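Local coordinates for tail spike protein gp49 (Pseudomonas phage LKA1, PDB 4RU4) that forms the trimeric tailspike of the phage and, as an O-specific polysaccharide lyase, probably cleaves the surface polysaccharide of Pseudomonas during entry into the host cell, at residues B[273-285]-B[303-315]. Residues are numbered along the deposited sequence; the frame is centred on the assembly and turned at random.
Sequences IIFGNCHDGGADN and VGCVPVRNVRMRN
Asp-284 and Arg-314 pair as parallel neighbours between strands 281-284 and 312-314, strands of two successive coils of the right-handed parallel beta-helix of the pectin lyase-like domain. The axes of the two short strands come within 4.7 Å. Backbone hydrogen bonds alternate between the chains: Arg-312 N to Gly-281 O, Ala-283 N to Arg-312 O, Arg-314 N to Ala-283 O and Asn-285 N to Arg-314 O. At the preceding corner, Arg-309 N bonds to Cys-278 O, and Asp-280 N to Arg-309 O.

Apolar contacts fill the inside of the coil. Val-311 CG1 sits over the centre of the Phe-275 ring, 3.9 Å from its centroid. It gets there by standing anti to the backbone N (chi1 -177°). Met-313, bent at chi2, packs CE 3.7 Å from Phe-275 CD1. Its SD lies obliquely, 4.8 Å from the centroid of the Phe-275 ring, in a Met-aromatic contact. The ring of Phe-248 also meets that of Phe-275.

At the corner, Arg-309 CB makes a CH-pi contact over one face of the His-279 imidazole.

Side-chain polar contacts complete the pairing. In the loop that links strand 274-276 to the corner, Asn-277 ND2 donates to Val-306 O at 2.8 Å, nearly straight at 167°. Asn-310 ND2 reaches Asp-280 OD1 at 3.0 Å, from above the carboxylate plane. Arg-319 of the second subunit forms a salt bridge with the same oxygen, and Thr-344 of that subunit bonds to Asn-310 OD1, tying this corner to the trimer interface. Arg-312 also grips Asn-310 OD1 side-on, with NE at 2.9 Å and NH2 at 3.1 Å, the two nitrogens arriving from opposite faces of the amide plane.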
ATOM      1  N   ILE B 273      18.692 -12.084  -0.935  1.00  5.72           N
ATOM      2  CA  ILE B 273      19.243 -10.748  -1.205  1.00  5.71           C
ATOM      3  C   ILE B 273      19.557 -10.101   0.139  1.00  6.52           C
ATOM      4  O   ILE B 273      18.703 -10.078   1.037  1.00  6.88           O
ATOM      5  CB  ILE B 273      18.198  -9.849  -1.910  1.00  6.35           C
ATOM      6  CG1 ILE B 273      17.688 -10.511  -3.178  1.00  6.33           C
ATOM      7  CG2 ILE B 273      18.789  -8.474  -2.269  1.00  7.58           C
ATOM      8  CD1 ILE B 273      16.296  -9.936  -3.696  1.00  5.34           C
ATOM      9  N   ILE B 274      20.772  -9.588   0.298  1.00  5.98           N
ATOM     10  CA  ILE B 274      21.115  -8.890   1.522  1.00  5.93           C
ATOM     11  C   ILE B 274      21.659  -7.494   1.233  1.00  9.90           C
ATOM     12  O   ILE B 274      22.504  -7.288   0.331  1.00  5.97           O
ATOM     13  CB  ILE B 274      22.080  -9.691   2.450  1.00  8.77           C
ATOM     14  CG1 ILE B 274      22.503  -8.803   3.635  1.00 11.38           C
ATOM     15  CG2 ILE B 274      23.300 -10.210   1.665  1.00  9.06           C
ATOM     16  CD1 ILE B 274      22.890  -9.526   4.853  1.00 13.94           C
ATOM     17  N   PHE B 275      21.142  -6.535   1.995  1.00  7.13           N
ATOM     18  CA  PHE B 275      21.605  -5.148   1.922  1.00  5.89           C
ATOM     19  C   PHE B 275      22.428  -4.909   3.174  1.00 10.71           C
ATOM     20  O   PHE B 275      21.858  -4.809   4.263  1.00 11.78           O
ATOM     21  CB  PHE B 275      20.420  -4.162   1.872  1.00  5.74           C
ATOM     22  CG  PHE B 275      19.605  -4.226   0.584  1.00  8.20           C
ATOM     23  CD1 PHE B 275      18.604  -5.170   0.426  1.00 11.26           C
ATOM     24  CD2 PHE B 275      19.823  -3.330  -0.449  1.00  5.57           C
ATOM     25  CE1 PHE B 275      17.849  -5.232  -0.752  1.00  5.97           C
ATOM     26  CE2 PHE B 275      19.066  -3.380  -1.626  1.00  5.59           C
ATOM     27  CZ  PHE B 275      18.080  -4.358  -1.764  1.00  5.89           C
ATOM     28  N   GLY B 276      23.756  -4.867   3.032  1.00  7.82           N
ATOM     29  CA  GLY B 276      24.639  -4.652   4.167  1.00  7.75           C
ATOM     30  C   GLY B 276      25.102  -3.208   4.158  1.00  6.34           C
ATOM     31  O   GLY B 276      25.661  -2.733   3.155  1.00  8.96           O
ATOM     32  N   ASN B 277      24.840  -2.493   5.245  1.00  6.36           N
ATOM     33  CA  ASN B 277      25.321  -1.110   5.360  1.00  9.82           C
ATOM     34  C   ASN B 277      24.905  -0.238   4.164  1.00 11.28           C
ATOM     35  O   ASN B 277      25.716   0.498   3.610  1.00  6.59           O
ATOM     36  CB  ASN B 277      26.852  -1.127   5.540  1.00  6.60           C
ATOM     37  CG  ASN B 277      27.299  -2.077   6.670  1.00 10.94           C
ATOM     38  OD1 ASN B 277      28.070  -3.011   6.435  1.00  9.13           O
ATOM     39  ND2 ASN B 277      26.826  -1.822   7.916  1.00  6.74           N
ATOM     40  N   CYS B 278      23.636  -0.336   3.756  1.00  6.11           N
ATOM     41  CA  CYS B 278      23.170   0.357   2.568  1.00  6.80           C
ATOM     42  C   CYS B 278      22.170   1.436   2.943  1.00 10.95           C
ATOM     43  O   CYS B 278      21.521   1.357   3.999  1.00  8.19           O
ATOM     44  CB  CYS B 278      22.482  -0.605   1.594  1.00  6.19           C
ATOM     45  SG  CYS B 278      23.573  -1.753   0.684  1.00  8.75           S
ATOM     46  N   HIS B 279      21.994   2.409   2.052  1.00  8.00           N
ATOM     47  CA  HIS B 279      21.120   3.548   2.335  1.00  6.65           C
ATOM     48  C   HIS B 279      20.365   3.854   1.038  1.00  8.38           C
ATOM     49  O   HIS B 279      20.982   3.879  -0.023  1.00  7.90           O
ATOM     50  CB  HIS B 279      22.002   4.724   2.812  1.00  7.30           C
ATOM     51  CG  HIS B 279      21.243   5.898   3.388  1.00  5.83           C
ATOM     52  ND1 HIS B 279      21.610   6.513   4.571  1.00  6.22           N
ATOM     53  CD2 HIS B 279      20.182   6.599   2.918  1.00  8.83           C
ATOM     54  CE1 HIS B 279      20.788   7.521   4.816  1.00  5.88           C
ATOM     55  NE2 HIS B 279      19.915   7.601   3.826  1.00  6.59           N
ATOM     56  N   ASP B 280      19.043   4.034   1.117  1.00  5.88           N
ATOM     57  CA  ASP B 280      18.176   4.213  -0.052  1.00  5.40           C
ATOM     58  C   ASP B 280      18.041   2.920  -0.874  1.00  6.18           C
ATOM     59  O   ASP B 280      18.720   1.931  -0.608  1.00  8.44           O
ATOM     60  CB  ASP B 280      18.611   5.391  -0.960  1.00  5.91           C
ATOM     61  CG  ASP B 280      17.870   6.689  -0.653  1.00  9.50           C
ATOM     62  OD1 ASP B 280      17.750   7.036   0.538  1.00  9.56           O
ATOM     63  OD2 ASP B 280      17.414   7.376  -1.612  1.00  8.00           O
ATOM     64  N   GLY B 281      17.162   2.936  -1.864  1.00  7.68           N
ATOM     65  CA  GLY B 281      17.012   1.778  -2.731  1.00  5.17           C
ATOM     66  C   GLY B 281      16.182   0.674  -2.108  1.00  6.61           C
ATOM     67  O   GLY B 281      15.328   0.918  -1.243  1.00  7.87           O
ATOM     68  N   GLY B 282      16.405  -0.555  -2.587  1.00  7.09           N
ATOM     69  CA  GLY B 282      15.659  -1.698  -2.099  1.00  5.57           C
ATOM     70  C   GLY B 282      15.345  -2.705  -3.196  1.00  5.08           C
ATOM     71  O   GLY B 282      16.002  -2.715  -4.227  1.00  5.10           O
ATOM     72  N   ALA B 283      14.347  -3.548  -2.950  1.00  5.03           N
ATOM     73  CA  ALA B 283      13.998  -4.653  -3.855  1.00  5.00           C
ATOM     74  C   ALA B 283      12.544  -4.524  -4.264  1.00  7.43           C
ATOM     75  O   ALA B 283      11.690  -4.210  -3.446  1.00  6.89           O
ATOM     76  CB  ALA B 283      14.211  -5.999  -3.155  1.00  6.73           C
ATOM     77  N   ASP B 284      12.247  -4.810  -5.530  1.00  6.22           N
ATOM     78  CA  ASP B 284      10.923  -4.557  -6.042  1.00  6.49           C
ATOM     79  C   ASP B 284      10.568  -5.639  -7.047  1.00  9.67           C
ATOM     80  O   ASP B 284      11.348  -5.924  -7.987  1.00  7.14           O
ATOM     81  CB  ASP B 284      10.844  -3.182  -6.723  1.00 10.95           C
ATOM     82  CG  ASP B 284       9.413  -2.704  -6.912  1.00 22.07           C
ATOM     83  OD1 ASP B 284       8.563  -3.490  -7.347  1.00 19.57           O
ATOM     84  OD2 ASP B 284       9.119  -1.526  -6.600  1.00 35.57           O
ATOM     85  N   ASN B 285       9.394  -6.218  -6.828  1.00  7.67           N
ATOM     86  CA  ASN B 285       8.846  -7.209  -7.747  1.00  7.94           C
ATOM     87  C   ASN B 285       9.771  -8.410  -7.917  1.00  8.48           C
ATOM     88  O   ASN B 285       9.964  -8.889  -9.035  1.00 11.46           O
ATOM     89  CB  ASN B 285       8.578  -6.586  -9.108  1.00  9.88           C
ATOM     90  CG  ASN B 285       7.579  -7.388  -9.905  1.00 17.51           C
ATOM     91  OD1 ASN B 285       6.720  -8.063  -9.328  1.00 17.84           O
ATOM     92  ND2 ASN B 285       7.692  -7.348 -11.224  1.00 22.50           N
ATOM     93  N   VAL B 303      35.423  -0.710   7.196  1.00 11.57           N
ATOM     94  CA  VAL B 303      35.280   0.748   7.166  1.00 11.23           C
ATOM     95  C   VAL B 303      33.990   1.129   6.417  1.00 12.35           C
ATOM     96  O   VAL B 303      33.705   0.621   5.330  1.00  8.77           O
ATOM     97  CB  VAL B 303      36.491   1.426   6.503  1.00 13.92           C
ATOM     98  CG1 VAL B 303      36.212   2.936   6.238  1.00 13.83           C
ATOM     99  CG2 VAL B 303      37.768   1.214   7.355  1.00 12.96           C
ATOM    100  N   GLY B 304      33.201   1.993   7.034  1.00 11.35           N
ATOM    101  CA  GLY B 304      31.964   2.458   6.436  1.00 11.93           C
ATOM    102  C   GLY B 304      30.746   1.613   6.754  1.00  9.53           C
ATOM    103  O   GLY B 304      29.715   1.739   6.080  1.00  8.46           O
ATOM    104  N   CYS B 305      30.841   0.759   7.773  1.00  9.29           N
ATOM    105  CA  CYS B 305      29.742  -0.166   8.075  1.00 10.29           C
ATOM    106  C   CYS B 305      28.608   0.495   8.860  1.00  7.55           C
ATOM    107  O   CYS B 305      28.334   0.126  10.003  1.00  7.05           O
ATOM    108  CB  CYS B 305      30.238  -1.434   8.801  1.00 10.14           C
ATOM    109  SG  CYS B 305      31.192  -1.155  10.321  1.00 10.29           S
ATOM    110  N   VAL B 306      27.917   1.417   8.205  1.00  8.70           N
ATOM    111  CA  VAL B 306      26.915   2.266   8.851  1.00  6.78           C
ATOM    112  C   VAL B 306      25.542   1.612   8.846  1.00  6.98           C
ATOM    113  O   VAL B 306      25.378   0.564   8.217  1.00  8.05           O
ATOM    114  CB  VAL B 306      26.865   3.641   8.161  1.00  9.19           C
ATOM    115  CG1 VAL B 306      28.228   4.323   8.335  1.00  6.92           C
ATOM    116  CG2 VAL B 306      26.477   3.507   6.667  1.00  6.59           C
ATOM    117  N   PRO B 307      24.572   2.197   9.583  1.00  6.54           N
ATOM    118  CA  PRO B 307      23.252   1.574   9.648  1.00  7.69           C
ATOM    119  C   PRO B 307      22.532   1.532   8.296  1.00  7.87           C
ATOM    120  O   PRO B 307      22.788   2.324   7.397  1.00  7.36           O
ATOM    121  CB  PRO B 307      22.483   2.493  10.611  1.00  7.70           C
ATOM    122  CG  PRO B 307      23.587   3.028  11.543  1.00  7.98           C
ATOM    123  CD  PRO B 307      24.681   3.321  10.554  1.00  6.62           C
ATOM    124  N   VAL B 308      21.614   0.591   8.182  1.00  6.56           N
ATOM    125  CA  VAL B 308      20.891   0.385   6.959  1.00  5.98           C
ATOM    126  C   VAL B 308      19.654   1.275   7.044  1.00  6.71           C
ATOM    127  O   VAL B 308      18.841   1.093   7.961  1.00  8.68           O
ATOM    128  CB  VAL B 308      20.455  -1.089   6.876  1.00  8.16           C
ATOM    129  CG1 VAL B 308      19.510  -1.295   5.684  1.00  6.12           C
ATOM    130  CG2 VAL B 308      21.678  -1.992   6.810  1.00  6.08           C
ATOM    131  N   ARG B 309      19.491   2.215   6.107  1.00  5.79           N
ATOM    132  CA  ARG B 309      18.388   3.185   6.220  1.00  8.35           C
ATOM    133  C   ARG B 309      17.645   3.454   4.924  1.00  8.63           C
ATOM    134  O   ARG B 309      18.259   3.516   3.874  1.00  5.56           O
ATOM    135  CB  ARG B 309      18.912   4.526   6.751  1.00  5.77           C
ATOM    136  CG  ARG B 309      19.405   4.464   8.207  1.00  5.90           C
ATOM    137  CD  ARG B 309      19.503   5.876   8.746  1.00  7.36           C
ATOM    138  NE  ARG B 309      19.909   5.975  10.155  1.00  8.55           N
ATOM    139  CZ  ARG B 309      21.168   6.046  10.577  1.00  6.71           C
ATOM    140  NH1 ARG B 309      22.195   5.999   9.720  1.00  6.30           N
ATOM    141  NH2 ARG B 309      21.408   6.186  11.873  1.00  7.25           N
ATOM    142  N   ASN B 310      16.334   3.679   5.031  1.00  5.61           N
ATOM    143  CA  ASN B 310      15.468   3.966   3.870  1.00  5.32           C
ATOM    144  C   ASN B 310      15.628   2.911   2.797  1.00  8.07           C
ATOM    145  O   ASN B 310      15.624   3.210   1.606  1.00  6.70           O
ATOM    146  CB  ASN B 310      15.668   5.382   3.281  1.00  5.32           C
ATOM    147  CG  ASN B 310      14.550   5.774   2.286  1.00  6.78           C
ATOM    148  OD1 ASN B 310      13.380   5.433   2.481  1.00  6.15           O
ATOM    149  ND2 ASN B 310      14.929   6.429   1.185  1.00  6.43           N
ATOM    150  N   VAL B 311      15.750   1.657   3.225  1.00  8.32           N
ATOM    151  CA  VAL B 311      15.752   0.547   2.273  1.00  6.05           C
ATOM    152  C   VAL B 311      14.366  -0.087   2.319  1.00  6.42           C
ATOM    153  O   VAL B 311      13.845  -0.416   3.392  1.00  7.84           O
ATOM    154  CB  VAL B 311      16.899  -0.477   2.532  1.00  7.51           C
ATOM    155  CG1 VAL B 311      16.884  -1.575   1.464  1.00  6.06           C
ATOM    156  CG2 VAL B 311      18.279   0.241   2.569  1.00  5.51           C
ATOM    157  N   ARG B 312      13.746  -0.190   1.144  1.00  5.07           N
ATOM    158  CA  ARG B 312      12.340  -0.539   1.052  1.00  4.97           C
ATOM    159  C   ARG B 312      12.157  -1.806   0.215  1.00  6.70           C
ATOM    160  O   ARG B 312      12.570  -1.843  -0.937  1.00  5.07           O
ATOM    161  CB  ARG B 312      11.571   0.639   0.435  1.00  6.83           C
ATOM    162  CG  ARG B 312      11.906   1.963   1.096  1.00  7.11           C
ATOM    163  CD  ARG B 312      11.287   2.020   2.515  1.00  8.54           C
ATOM    164  NE  ARG B 312      11.597   3.298   3.154  1.00  9.87           N
ATOM    165  CZ  ARG B 312      11.154   3.653   4.364  1.00  8.21           C
ATOM    166  NH1 ARG B 312      10.390   2.824   5.070  1.00  4.99           N
ATOM    167  NH2 ARG B 312      11.467   4.843   4.861  1.00  7.98           N
ATOM    168  N   MET B 313      11.538  -2.846   0.794  1.00  4.93           N
ATOM    169  CA  MET B 313      11.251  -4.058   0.045  1.00  4.91           C
ATOM    170  C   MET B 313       9.771  -4.019  -0.338  1.00 10.14           C
ATOM    171  O   MET B 313       8.905  -3.947   0.536  1.00 13.83           O
ATOM    172  CB  MET B 313      11.523  -5.303   0.894  1.00  8.45           C
ATOM    173  CG  MET B 313      12.765  -5.230   1.777  1.00 16.64           C
ATOM    174  SD  MET B 313      14.276  -4.749   0.899  1.00 10.33           S
ATOM    175  CE  MET B 313      15.402  -4.789   2.285  1.00  8.26           C
ATOM    176  N   ARG B 314       9.470  -4.099  -1.634  1.00  7.44           N
ATOM    177  CA  ARG B 314       8.101  -3.892  -2.089  1.00  4.65           C
ATOM    178  C   ARG B 314       7.704  -4.917  -3.121  1.00  4.62           C
ATOM    179  O   ARG B 314       8.516  -5.261  -3.988  1.00  7.62           O
ATOM    180  CB  ARG B 314       7.970  -2.508  -2.716  1.00  8.37           C
ATOM    181  CG  ARG B 314       8.227  -1.369  -1.711  1.00 11.35           C
ATOM    182  CD  ARG B 314       7.911  -0.005  -2.293  1.00 15.96           C
ATOM    183  NE  ARG B 314       7.922   1.018  -1.250  1.00 18.09           N
ATOM    184  CZ  ARG B 314       8.734   2.065  -1.232  1.00 20.11           C
ATOM    185  NH1 ARG B 314       9.612   2.247  -2.202  1.00 14.66           N
ATOM    186  NH2 ARG B 314       8.654   2.937  -0.235  1.00 26.24           N
ATOM    187  N   ASN B 315       6.460  -5.378  -3.042  1.00  4.57           N
ATOM    188  CA  ASN B 315       5.875  -6.176  -4.135  1.00  4.99           C
ATOM    189  C   ASN B 315       6.636  -7.492  -4.409  1.00  7.72           C
ATOM    190  O   ASN B 315       6.726  -7.931  -5.559  1.00  8.07           O
ATOM    191  CB  ASN B 315       5.762  -5.337  -5.421  1.00  7.50           C
ATOM    192  CG  ASN B 315       5.120  -3.944  -5.183  1.00 23.94           C
ATOM    193  OD1 ASN B 315       4.216  -3.800  -4.379  1.00 22.43           O
ATOM    194  ND2 ASN B 315       5.609  -2.927  -5.892  1.00 24.76           N
TER
HETATM  195  O   HOH W   1      22.713   5.116   6.911  1.00  7.08           O
HETATM  196  O   HOH W   2      14.328   3.583  -0.812  1.00  8.32           O
HETATM  197  O   HOH W   3      10.309   0.092  -4.677  1.00 38.60           O